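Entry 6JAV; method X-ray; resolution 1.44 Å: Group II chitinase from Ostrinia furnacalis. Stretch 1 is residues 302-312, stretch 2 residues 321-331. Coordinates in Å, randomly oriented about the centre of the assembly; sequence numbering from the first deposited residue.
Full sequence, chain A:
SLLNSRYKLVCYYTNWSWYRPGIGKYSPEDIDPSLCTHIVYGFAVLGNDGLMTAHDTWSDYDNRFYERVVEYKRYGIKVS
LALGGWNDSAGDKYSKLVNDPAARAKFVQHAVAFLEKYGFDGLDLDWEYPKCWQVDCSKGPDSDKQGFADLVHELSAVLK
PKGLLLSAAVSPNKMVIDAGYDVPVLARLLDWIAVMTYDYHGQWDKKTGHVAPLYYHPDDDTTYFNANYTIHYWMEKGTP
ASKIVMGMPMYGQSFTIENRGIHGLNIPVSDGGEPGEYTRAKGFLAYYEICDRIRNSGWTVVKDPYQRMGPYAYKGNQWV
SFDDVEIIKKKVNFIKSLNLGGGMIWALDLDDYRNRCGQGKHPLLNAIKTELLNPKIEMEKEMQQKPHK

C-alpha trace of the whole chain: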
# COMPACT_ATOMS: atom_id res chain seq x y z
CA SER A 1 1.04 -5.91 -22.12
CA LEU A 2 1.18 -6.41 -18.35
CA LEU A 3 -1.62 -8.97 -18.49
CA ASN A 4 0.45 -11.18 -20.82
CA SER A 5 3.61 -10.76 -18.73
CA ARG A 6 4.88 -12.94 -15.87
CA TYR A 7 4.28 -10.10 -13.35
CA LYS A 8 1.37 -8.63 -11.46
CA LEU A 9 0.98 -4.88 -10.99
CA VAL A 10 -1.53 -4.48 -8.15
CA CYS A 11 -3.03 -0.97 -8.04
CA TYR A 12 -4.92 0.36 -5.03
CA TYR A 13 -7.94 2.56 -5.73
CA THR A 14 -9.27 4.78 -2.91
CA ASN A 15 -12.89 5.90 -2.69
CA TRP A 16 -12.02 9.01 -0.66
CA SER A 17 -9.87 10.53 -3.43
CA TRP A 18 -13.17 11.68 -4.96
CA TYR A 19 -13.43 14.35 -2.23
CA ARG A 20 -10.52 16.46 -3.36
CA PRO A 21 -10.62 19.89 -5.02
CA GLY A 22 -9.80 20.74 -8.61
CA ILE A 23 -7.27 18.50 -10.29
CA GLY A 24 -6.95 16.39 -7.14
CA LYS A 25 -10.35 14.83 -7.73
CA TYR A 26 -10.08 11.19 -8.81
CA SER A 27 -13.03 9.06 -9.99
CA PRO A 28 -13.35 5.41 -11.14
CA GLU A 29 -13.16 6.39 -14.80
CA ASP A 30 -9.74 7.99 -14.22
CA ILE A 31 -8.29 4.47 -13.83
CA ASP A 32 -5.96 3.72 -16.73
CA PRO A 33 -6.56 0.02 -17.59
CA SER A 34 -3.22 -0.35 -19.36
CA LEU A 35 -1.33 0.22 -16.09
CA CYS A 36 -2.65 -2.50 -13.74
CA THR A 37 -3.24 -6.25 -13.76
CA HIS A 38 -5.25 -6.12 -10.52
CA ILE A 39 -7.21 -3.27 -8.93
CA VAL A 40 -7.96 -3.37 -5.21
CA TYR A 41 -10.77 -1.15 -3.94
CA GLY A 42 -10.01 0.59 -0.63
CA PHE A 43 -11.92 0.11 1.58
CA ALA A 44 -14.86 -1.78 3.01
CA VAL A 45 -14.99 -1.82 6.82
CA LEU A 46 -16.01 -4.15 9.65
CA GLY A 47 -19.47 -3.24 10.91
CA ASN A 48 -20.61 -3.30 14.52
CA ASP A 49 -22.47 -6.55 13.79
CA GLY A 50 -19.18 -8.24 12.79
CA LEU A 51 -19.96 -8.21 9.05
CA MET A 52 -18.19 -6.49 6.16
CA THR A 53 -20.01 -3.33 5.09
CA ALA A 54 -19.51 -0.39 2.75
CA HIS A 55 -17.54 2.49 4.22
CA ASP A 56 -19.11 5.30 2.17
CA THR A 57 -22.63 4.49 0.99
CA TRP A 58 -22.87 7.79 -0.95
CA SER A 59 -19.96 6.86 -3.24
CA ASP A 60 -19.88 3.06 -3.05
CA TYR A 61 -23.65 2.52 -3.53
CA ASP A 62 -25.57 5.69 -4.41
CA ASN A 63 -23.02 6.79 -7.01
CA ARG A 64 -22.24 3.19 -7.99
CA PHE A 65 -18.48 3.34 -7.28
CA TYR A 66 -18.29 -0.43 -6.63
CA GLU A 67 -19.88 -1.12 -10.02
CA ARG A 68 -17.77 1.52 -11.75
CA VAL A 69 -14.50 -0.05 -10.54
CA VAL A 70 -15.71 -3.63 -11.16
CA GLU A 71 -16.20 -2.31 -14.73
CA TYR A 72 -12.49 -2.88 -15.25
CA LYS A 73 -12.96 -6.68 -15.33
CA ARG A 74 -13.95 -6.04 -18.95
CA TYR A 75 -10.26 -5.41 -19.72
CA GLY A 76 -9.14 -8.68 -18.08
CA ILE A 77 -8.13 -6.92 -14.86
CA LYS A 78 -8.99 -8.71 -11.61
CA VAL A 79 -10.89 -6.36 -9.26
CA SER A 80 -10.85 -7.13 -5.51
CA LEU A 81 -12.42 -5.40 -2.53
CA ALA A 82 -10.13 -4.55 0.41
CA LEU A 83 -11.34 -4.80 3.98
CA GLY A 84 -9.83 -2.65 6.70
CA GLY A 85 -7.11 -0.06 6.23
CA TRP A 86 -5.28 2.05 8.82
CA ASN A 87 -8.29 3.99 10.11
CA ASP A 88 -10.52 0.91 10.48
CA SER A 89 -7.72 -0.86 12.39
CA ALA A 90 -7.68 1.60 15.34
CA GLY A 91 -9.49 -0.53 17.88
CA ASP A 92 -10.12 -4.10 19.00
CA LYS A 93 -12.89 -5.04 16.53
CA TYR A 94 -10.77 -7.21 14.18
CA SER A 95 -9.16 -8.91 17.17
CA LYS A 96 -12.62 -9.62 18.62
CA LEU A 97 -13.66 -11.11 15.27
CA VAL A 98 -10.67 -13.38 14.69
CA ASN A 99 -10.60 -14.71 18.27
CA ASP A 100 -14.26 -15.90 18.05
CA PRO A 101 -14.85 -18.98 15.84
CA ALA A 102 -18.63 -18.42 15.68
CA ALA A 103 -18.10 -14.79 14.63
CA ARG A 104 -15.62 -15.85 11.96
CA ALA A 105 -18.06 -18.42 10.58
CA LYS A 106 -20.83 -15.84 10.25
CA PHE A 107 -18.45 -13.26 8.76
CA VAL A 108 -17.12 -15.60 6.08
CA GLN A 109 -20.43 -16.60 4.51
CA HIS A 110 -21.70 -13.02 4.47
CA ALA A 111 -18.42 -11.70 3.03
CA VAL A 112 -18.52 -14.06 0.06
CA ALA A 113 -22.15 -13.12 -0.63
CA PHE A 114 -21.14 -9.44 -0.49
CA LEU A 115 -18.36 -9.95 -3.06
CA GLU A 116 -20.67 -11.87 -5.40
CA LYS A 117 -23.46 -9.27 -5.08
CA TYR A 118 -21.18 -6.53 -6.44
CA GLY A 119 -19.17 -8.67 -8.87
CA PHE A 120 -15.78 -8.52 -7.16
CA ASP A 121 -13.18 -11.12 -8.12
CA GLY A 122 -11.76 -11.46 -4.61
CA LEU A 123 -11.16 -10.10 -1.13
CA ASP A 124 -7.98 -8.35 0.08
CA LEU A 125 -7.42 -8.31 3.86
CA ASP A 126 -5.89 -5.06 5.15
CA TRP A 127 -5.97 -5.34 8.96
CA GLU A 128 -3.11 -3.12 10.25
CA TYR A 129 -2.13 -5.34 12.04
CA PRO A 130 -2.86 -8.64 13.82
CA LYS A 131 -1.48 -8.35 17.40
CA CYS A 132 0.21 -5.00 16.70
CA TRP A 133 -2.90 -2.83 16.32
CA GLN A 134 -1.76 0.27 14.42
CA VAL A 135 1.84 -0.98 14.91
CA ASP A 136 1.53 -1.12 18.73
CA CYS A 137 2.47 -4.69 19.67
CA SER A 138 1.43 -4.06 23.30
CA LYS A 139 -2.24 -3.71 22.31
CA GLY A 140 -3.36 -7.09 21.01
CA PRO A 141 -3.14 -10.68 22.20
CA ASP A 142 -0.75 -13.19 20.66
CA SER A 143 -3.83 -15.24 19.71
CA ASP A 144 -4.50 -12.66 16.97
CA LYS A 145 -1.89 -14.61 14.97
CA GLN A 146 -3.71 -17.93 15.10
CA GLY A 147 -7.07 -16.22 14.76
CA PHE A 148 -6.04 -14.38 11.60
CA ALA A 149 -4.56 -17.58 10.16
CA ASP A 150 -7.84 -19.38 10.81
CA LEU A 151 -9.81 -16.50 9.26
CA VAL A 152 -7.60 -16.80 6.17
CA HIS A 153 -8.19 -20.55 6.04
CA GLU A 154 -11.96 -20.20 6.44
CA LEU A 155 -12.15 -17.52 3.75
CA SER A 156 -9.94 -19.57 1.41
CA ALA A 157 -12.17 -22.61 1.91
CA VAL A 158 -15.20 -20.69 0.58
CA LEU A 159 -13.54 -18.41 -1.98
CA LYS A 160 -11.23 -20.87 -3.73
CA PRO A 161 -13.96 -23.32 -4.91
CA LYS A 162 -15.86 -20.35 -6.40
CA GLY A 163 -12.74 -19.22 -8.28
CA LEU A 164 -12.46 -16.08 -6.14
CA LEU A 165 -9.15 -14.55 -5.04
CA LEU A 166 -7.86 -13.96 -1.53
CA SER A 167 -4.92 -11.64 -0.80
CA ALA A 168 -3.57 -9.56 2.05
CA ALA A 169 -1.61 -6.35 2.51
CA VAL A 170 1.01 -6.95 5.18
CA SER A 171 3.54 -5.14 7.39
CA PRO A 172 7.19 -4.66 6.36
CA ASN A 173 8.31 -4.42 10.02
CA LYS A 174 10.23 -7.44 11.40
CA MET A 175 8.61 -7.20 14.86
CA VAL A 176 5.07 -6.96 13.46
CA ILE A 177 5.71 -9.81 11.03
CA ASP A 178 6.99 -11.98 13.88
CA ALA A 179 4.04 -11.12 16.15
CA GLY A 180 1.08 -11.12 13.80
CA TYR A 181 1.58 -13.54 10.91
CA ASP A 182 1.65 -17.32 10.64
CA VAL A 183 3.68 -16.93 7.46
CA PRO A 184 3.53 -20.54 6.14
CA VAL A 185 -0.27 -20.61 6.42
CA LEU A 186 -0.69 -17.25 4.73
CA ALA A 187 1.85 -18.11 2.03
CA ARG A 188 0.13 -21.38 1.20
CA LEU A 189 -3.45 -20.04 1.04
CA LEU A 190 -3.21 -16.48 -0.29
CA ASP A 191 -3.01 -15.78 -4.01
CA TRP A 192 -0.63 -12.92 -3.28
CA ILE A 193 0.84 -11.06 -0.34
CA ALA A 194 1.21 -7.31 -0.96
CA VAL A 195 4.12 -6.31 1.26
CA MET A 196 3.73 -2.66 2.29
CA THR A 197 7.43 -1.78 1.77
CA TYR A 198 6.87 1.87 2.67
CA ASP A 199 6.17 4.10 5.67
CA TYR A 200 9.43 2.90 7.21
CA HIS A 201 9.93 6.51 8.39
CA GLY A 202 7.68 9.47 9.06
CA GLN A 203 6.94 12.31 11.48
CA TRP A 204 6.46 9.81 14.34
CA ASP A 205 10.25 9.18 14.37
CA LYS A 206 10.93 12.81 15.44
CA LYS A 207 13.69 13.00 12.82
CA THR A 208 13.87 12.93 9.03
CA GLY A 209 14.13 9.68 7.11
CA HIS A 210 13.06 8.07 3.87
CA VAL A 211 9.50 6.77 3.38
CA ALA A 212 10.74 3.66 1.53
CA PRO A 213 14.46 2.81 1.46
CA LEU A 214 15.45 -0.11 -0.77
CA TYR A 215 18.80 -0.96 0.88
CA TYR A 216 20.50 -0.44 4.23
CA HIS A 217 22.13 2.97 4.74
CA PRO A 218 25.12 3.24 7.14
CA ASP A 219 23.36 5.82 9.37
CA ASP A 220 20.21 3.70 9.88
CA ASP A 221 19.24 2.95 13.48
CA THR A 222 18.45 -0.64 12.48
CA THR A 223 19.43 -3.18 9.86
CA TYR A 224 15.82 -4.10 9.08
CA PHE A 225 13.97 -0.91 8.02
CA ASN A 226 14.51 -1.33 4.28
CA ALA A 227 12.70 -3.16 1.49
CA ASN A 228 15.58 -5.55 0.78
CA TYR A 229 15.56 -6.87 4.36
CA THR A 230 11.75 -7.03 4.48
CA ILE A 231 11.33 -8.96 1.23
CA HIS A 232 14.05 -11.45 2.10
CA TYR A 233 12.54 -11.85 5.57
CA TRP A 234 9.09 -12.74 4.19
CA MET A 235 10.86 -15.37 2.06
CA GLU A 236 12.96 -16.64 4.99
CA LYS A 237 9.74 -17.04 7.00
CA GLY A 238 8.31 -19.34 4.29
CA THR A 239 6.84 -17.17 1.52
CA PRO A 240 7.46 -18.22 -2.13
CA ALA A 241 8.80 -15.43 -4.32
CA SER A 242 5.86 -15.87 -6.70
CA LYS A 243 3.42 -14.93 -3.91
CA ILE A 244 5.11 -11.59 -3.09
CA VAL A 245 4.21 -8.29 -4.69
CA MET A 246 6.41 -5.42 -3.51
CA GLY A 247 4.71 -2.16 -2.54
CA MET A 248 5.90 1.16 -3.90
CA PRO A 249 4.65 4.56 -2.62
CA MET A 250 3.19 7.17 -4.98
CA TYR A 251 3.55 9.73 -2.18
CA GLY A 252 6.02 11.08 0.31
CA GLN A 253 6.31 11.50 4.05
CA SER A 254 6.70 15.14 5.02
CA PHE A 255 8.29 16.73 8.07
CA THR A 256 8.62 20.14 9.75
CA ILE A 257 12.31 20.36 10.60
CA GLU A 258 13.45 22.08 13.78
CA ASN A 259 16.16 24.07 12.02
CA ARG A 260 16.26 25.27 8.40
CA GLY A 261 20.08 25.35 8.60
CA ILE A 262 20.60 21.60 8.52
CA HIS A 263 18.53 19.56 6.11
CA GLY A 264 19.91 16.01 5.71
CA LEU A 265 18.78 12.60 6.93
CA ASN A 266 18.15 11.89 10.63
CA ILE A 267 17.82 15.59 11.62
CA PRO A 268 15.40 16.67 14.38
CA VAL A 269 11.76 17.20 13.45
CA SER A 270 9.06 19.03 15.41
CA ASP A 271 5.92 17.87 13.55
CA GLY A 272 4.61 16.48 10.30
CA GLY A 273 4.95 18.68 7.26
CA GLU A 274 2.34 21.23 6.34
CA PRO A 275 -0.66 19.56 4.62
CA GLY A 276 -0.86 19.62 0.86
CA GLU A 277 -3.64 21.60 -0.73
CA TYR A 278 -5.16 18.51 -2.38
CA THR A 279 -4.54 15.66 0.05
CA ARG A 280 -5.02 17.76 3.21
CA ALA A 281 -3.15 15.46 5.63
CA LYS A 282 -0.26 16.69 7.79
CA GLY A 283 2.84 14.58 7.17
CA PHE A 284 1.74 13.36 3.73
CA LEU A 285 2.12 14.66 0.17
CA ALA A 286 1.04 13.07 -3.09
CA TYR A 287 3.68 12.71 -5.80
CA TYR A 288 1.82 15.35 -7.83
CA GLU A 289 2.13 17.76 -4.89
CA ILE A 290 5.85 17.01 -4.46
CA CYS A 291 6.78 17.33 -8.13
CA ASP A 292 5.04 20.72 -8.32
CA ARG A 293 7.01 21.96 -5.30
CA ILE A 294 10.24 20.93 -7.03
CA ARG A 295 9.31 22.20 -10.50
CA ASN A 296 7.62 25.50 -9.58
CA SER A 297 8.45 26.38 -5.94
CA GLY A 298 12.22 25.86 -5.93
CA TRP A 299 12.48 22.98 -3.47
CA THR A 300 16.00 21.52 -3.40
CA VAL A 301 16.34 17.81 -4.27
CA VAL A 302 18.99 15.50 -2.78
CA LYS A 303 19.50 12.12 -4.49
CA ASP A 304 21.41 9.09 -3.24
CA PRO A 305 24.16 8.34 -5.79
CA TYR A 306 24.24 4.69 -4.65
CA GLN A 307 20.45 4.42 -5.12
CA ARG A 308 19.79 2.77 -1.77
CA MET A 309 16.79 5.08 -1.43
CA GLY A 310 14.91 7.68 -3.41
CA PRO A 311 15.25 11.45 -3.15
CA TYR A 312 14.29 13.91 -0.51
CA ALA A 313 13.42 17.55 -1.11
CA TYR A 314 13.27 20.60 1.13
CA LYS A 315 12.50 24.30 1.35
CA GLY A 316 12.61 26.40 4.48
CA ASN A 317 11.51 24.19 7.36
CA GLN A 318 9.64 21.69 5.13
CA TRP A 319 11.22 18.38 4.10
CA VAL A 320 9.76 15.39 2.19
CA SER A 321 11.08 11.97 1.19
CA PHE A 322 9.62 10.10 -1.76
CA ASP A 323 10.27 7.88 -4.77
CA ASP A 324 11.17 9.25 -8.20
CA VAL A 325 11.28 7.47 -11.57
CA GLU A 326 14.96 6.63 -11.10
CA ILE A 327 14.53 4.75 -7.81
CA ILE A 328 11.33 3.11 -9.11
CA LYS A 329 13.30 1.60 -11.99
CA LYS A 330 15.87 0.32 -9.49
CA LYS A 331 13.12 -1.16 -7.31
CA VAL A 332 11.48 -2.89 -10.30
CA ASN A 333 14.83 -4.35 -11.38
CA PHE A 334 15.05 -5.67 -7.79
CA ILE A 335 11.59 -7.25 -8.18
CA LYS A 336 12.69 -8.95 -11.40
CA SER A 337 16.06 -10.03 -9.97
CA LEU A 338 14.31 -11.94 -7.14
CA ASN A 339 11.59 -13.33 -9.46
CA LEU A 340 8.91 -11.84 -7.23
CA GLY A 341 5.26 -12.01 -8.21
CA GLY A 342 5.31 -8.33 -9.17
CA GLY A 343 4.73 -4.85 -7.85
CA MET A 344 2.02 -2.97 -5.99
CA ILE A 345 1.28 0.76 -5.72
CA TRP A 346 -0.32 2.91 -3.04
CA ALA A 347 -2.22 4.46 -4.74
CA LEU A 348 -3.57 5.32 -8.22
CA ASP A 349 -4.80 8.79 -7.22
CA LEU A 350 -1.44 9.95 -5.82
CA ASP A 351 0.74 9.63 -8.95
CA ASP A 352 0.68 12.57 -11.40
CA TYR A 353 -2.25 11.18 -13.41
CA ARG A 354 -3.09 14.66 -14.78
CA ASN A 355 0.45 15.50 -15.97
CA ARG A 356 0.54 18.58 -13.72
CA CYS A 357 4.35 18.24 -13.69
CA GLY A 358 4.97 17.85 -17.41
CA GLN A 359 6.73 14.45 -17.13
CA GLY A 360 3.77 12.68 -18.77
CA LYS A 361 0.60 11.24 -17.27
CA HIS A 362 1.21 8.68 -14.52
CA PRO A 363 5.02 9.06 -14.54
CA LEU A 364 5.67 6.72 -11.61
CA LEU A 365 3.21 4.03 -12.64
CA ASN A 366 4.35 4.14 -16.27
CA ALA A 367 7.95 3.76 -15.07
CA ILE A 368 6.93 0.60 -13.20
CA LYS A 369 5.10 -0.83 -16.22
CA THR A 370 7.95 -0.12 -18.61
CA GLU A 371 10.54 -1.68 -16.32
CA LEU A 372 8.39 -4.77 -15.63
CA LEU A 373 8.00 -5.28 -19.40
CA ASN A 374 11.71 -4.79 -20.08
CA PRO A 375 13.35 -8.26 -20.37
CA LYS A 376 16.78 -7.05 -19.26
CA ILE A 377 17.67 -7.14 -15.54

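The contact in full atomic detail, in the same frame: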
# COMPACT_ATOMS: atom_id res chain seq x y z
N VAL A 302 17.76 16.24 -3.06
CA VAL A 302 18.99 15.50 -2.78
C VAL A 302 18.76 14.04 -3.16
O VAL A 302 17.84 13.40 -2.62
CB VAL A 302 19.39 15.60 -1.30
CG1 VAL A 302 20.65 14.76 -1.01
CG2 VAL A 302 19.59 17.08 -0.89
N LYS A 303 19.58 13.52 -4.07
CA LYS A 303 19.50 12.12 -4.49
C LYS A 303 20.61 11.31 -3.83
O LYS A 303 21.63 11.86 -3.40
CB LYS A 303 19.59 11.99 -6.01
CG LYS A 303 18.44 12.74 -6.70
CD LYS A 303 18.38 12.43 -8.18
CE LYS A 303 17.64 11.13 -8.43
NZ LYS A 303 17.00 11.05 -9.79
N ASP A 304 20.38 10.00 -3.73
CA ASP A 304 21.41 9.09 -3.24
C ASP A 304 22.15 8.52 -4.44
O ASP A 304 21.56 7.78 -5.23
CB ASP A 304 20.77 7.97 -2.43
CG ASP A 304 21.76 6.92 -1.98
OD1 ASP A 304 22.99 7.13 -2.13
OD2 ASP A 304 21.32 5.86 -1.47
N PRO A 305 23.43 8.84 -4.62
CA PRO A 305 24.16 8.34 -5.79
C PRO A 305 24.30 6.83 -5.84
O PRO A 305 24.47 6.27 -6.93
CB PRO A 305 25.53 9.04 -5.67
CG PRO A 305 25.68 9.27 -4.19
CD PRO A 305 24.28 9.62 -3.70
N TYR A 306 24.23 6.15 -4.69
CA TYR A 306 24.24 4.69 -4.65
C TYR A 306 22.85 4.08 -4.80
O TYR A 306 22.73 2.85 -4.85
CB TYR A 306 24.87 4.21 -3.34
CG TYR A 306 26.37 4.49 -3.27
CD1 TYR A 306 27.26 3.82 -4.10
CD2 TYR A 306 26.87 5.43 -2.39
CE1 TYR A 306 28.63 4.08 -4.04
CE2 TYR A 306 28.24 5.69 -2.33
CZ TYR A 306 29.10 5.00 -3.15
OH TYR A 306 30.46 5.25 -3.11
N GLN A 307 21.80 4.91 -4.86
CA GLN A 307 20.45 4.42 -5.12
C GLN A 307 20.02 3.36 -4.11
O GLN A 307 19.42 2.34 -4.47
CB GLN A 307 20.31 3.93 -6.56
CG GLN A 307 20.43 5.03 -7.59
CD GLN A 307 19.32 4.91 -8.57
OE1 GLN A 307 18.28 5.55 -8.41
NE2 GLN A 307 19.50 4.04 -9.57
N ARG A 308 20.34 3.59 -2.84
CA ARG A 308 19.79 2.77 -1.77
C ARG A 308 18.41 3.27 -1.36
O ARG A 308 17.65 2.54 -0.73
CB ARG A 308 20.70 2.81 -0.54
CG ARG A 308 22.12 2.36 -0.87
CD ARG A 308 23.12 2.91 0.11
NE ARG A 308 23.28 4.35 -0.04
CZ ARG A 308 24.21 5.06 0.60
NH1 ARG A 308 24.28 6.37 0.39
NH2 ARG A 308 25.06 4.47 1.45
N MET A 309 18.10 4.51 -1.72
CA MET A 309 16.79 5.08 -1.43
C MET A 309 16.56 6.19 -2.43
O MET A 309 17.51 6.68 -3.07
CB MET A 309 16.75 5.63 -0.02
CG MET A 309 17.73 6.81 0.19
SD MET A 309 17.70 7.46 1.85
CE MET A 309 18.58 6.20 2.79
N GLY A 310 15.30 6.58 -2.56
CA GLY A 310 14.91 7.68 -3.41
C GLY A 310 15.31 9.04 -2.86
O GLY A 310 16.01 9.16 -1.85
N PRO A 311 14.86 10.09 -3.54
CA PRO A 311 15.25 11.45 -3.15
C PRO A 311 14.54 11.93 -1.90
O PRO A 311 13.54 11.39 -1.43
CB PRO A 311 14.82 12.31 -4.35
CG PRO A 311 13.78 11.48 -5.03
CD PRO A 311 14.10 10.05 -4.80
N TYR A 312 15.08 13.03 -1.37
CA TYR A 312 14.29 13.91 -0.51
C TYR A 312 14.38 15.32 -1.06
O TYR A 312 15.24 15.63 -1.89
CB TYR A 312 14.67 13.82 0.97
CG TYR A 312 16.09 14.24 1.29
CD1 TYR A 312 16.40 15.57 1.55
CD2 TYR A 312 17.12 13.30 1.39
CE1 TYR A 312 17.69 15.96 1.88
CE2 TYR A 312 18.43 13.68 1.72
CZ TYR A 312 18.69 15.00 1.96
OH TYR A 312 19.98 15.41 2.28
N SER A 321 10.38 13.06 1.86
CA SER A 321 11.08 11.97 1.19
C SER A 321 10.09 11.16 0.38
O SER A 321 8.93 11.00 0.78
CB SER A 321 11.80 11.06 2.21
OG SER A 321 10.88 10.51 3.13
N PHE A 322 10.54 10.64 -0.77
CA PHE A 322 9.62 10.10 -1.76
C PHE A 322 10.40 9.29 -2.80
O PHE A 322 11.63 9.27 -2.80
CB PHE A 322 8.81 11.23 -2.43
CG PHE A 322 9.64 12.15 -3.27
CD1 PHE A 322 10.42 13.14 -2.67
CD2 PHE A 322 9.71 12.01 -4.65
CE1 PHE A 322 11.23 13.99 -3.44
CE2 PHE A 322 10.52 12.88 -5.43
CZ PHE A 322 11.28 13.85 -4.80
N ASP A 323 9.66 8.61 -3.67
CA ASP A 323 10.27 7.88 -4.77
C ASP A 323 10.10 8.63 -6.09
O ASP A 323 9.00 9.10 -6.41
CB ASP A 323 9.64 6.48 -4.90
CG ASP A 323 10.20 5.47 -3.90
OD1 ASP A 323 11.02 5.84 -3.03
OD2 ASP A 323 9.80 4.27 -4.01
N ASP A 324 11.19 8.72 -6.85
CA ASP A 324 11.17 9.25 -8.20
C ASP A 324 11.27 8.11 -9.23
O ASP A 324 11.39 6.94 -8.89
CB ASP A 324 12.26 10.32 -8.39
CG ASP A 324 13.69 9.78 -8.24
OD1 ASP A 324 13.94 8.61 -7.90
OD2 ASP A 324 14.62 10.60 -8.45
N VAL A 325 11.20 8.47 -10.51
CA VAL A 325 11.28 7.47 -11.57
C VAL A 325 12.57 6.67 -11.47
O VAL A 325 12.58 5.46 -11.69
CB VAL A 325 11.11 8.14 -12.96
CG1 VAL A 325 11.54 7.20 -14.06
CG2 VAL A 325 9.67 8.60 -13.11
N GLU A 326 13.69 7.34 -11.15
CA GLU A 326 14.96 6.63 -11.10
C GLU A 326 14.94 5.50 -10.07
O GLU A 326 15.30 4.35 -10.37
CB GLU A 326 16.10 7.62 -10.80
CG GLU A 326 17.46 6.98 -10.91
CD GLU A 326 18.58 7.87 -10.42
OE1 GLU A 326 19.52 8.13 -11.20
OE2 GLU A 326 18.53 8.31 -9.24
N ILE A 327 14.52 5.80 -8.83
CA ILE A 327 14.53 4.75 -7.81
C ILE A 327 13.47 3.69 -8.11
O ILE A 327 13.66 2.51 -7.78
CB ILE A 327 14.43 5.31 -6.38
CG1 ILE A 327 14.96 4.30 -5.34
CG2 ILE A 327 12.99 5.69 -6.04
CD1 ILE A 327 16.46 4.04 -5.44
N ILE A 328 12.35 4.08 -8.73
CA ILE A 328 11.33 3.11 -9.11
C ILE A 328 11.91 2.09 -10.07
O ILE A 328 11.68 0.87 -9.94
CB ILE A 328 10.11 3.85 -9.68
CG1 ILE A 328 9.34 4.59 -8.58
CG2 ILE A 328 9.23 2.89 -10.47
CD1 ILE A 328 8.60 3.74 -7.56
N LYS A 329 12.68 2.55 -11.07
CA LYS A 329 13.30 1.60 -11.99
C LYS A 329 14.24 0.65 -11.25
O LYS A 329 14.27 -0.55 -11.54
CB LYS A 329 14.04 2.32 -13.12
CG LYS A 329 13.12 3.04 -14.09
CD LYS A 329 13.86 4.19 -14.75
CE LYS A 329 13.29 4.55 -16.11
NZ LYS A 329 14.30 5.28 -16.94
N LYS A 330 15.00 1.18 -10.28
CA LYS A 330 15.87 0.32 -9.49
C LYS A 330 15.05 -0.71 -8.70
O LYS A 330 15.39 -1.90 -8.64
CB LYS A 330 16.71 1.19 -8.55
CG LYS A 330 17.69 0.45 -7.68
CD LYS A 330 19.04 0.31 -8.36
CE LYS A 330 20.04 -0.39 -7.45
NZ LYS A 330 20.53 0.46 -6.35
N LYS A 331 13.97 -0.26 -8.06
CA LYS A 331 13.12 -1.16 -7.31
C LYS A 331 12.49 -2.24 -8.20
O LYS A 331 12.39 -3.40 -7.78
CB LYS A 331 12.04 -0.37 -6.56
CG LYS A 331 12.58 0.40 -5.39
CD LYS A 331 11.47 1.14 -4.65
CE LYS A 331 12.01 1.78 -3.38
NZ LYS A 331 10.93 2.39 -2.56
O HOH W 1 21.07 8.91 -7.87
O HOH W 2 13.29 4.72 -2.17

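What holds the charged side of this contact together? Lys 303 reaches the start of the helix that begins at Val 325, and its ammonium group lies between two carboxylates. Lys 303 NZ donates to Asp 324 OD2 at 2.8 Å in a salt bridge, and a second, longer salt bridge runs from Lys 303 NZ to Glu 326 OE2 at 3.2 Å. Asp 324 does double duty: its OD1 accepts from Ile 327 N at 3.0 Å, capping the helix, which leaves OD2 for the lysine. Further along the helix, Lys 330 NZ donates to the backbone Gln 307 O at 2.9 Å, so a side chain of stretch 2 satisfies a carbonyl in a segment that has no strand partner.

How does the loop keep the shape that offers that carbonyl? A type I turn runs from Asp 304 to Gln 307, closed by Gln 307 N donating to Asp 304 O at 2.9 Å. The Asp 304 carboxylate braces it from within: OD1 accepts from Tyr 306 N at 3.0 Å, while OD2 accepts from Arg 308 N at 2.8 Å and from Arg 308 NE at 2.9 Å, the last as part of a salt bridge. Water 1 ties the turn to the helix, donating to Asp 304 O and to Glu 326 OE2, each at 2.9 Å.

Where do the two backbones meet directly? Tyr 312 and Ser 321 form an antiparallel, non-hydrogen-bonded pair with their CA atoms 4.1 Å apart and their side chains on the same face of the sheet. Next to this pair, Phe 322 N donates to Pro 311 O at 3.2 Å. Proline has no amide hydrogen, so the approach of Pro 311 N to Phe 322 O, at 3.4 Å, cannot add a bond. At Gly 310 water takes over: water 2 accepts from Gly 310 N at 2.8 Å and donates to Asp 323 OD1 at 2.7 Å, bridging the two stretches.

What fills the space between these polar links? Pro 311 lies over one face of the Phe 322 ring, with Pro 311 CG 3.8 Å from the ring centroid in a CH-pi contact. Ile 327 points toward the loop, bringing its CG1 to 3.6 Å from Gly 310 N and its CD1 to 3.5 Å from Gln 307 O. The close fit depends on glycine at 310, since an ideal CB there would sit 2.5 Å from Phe 322 O, a clash.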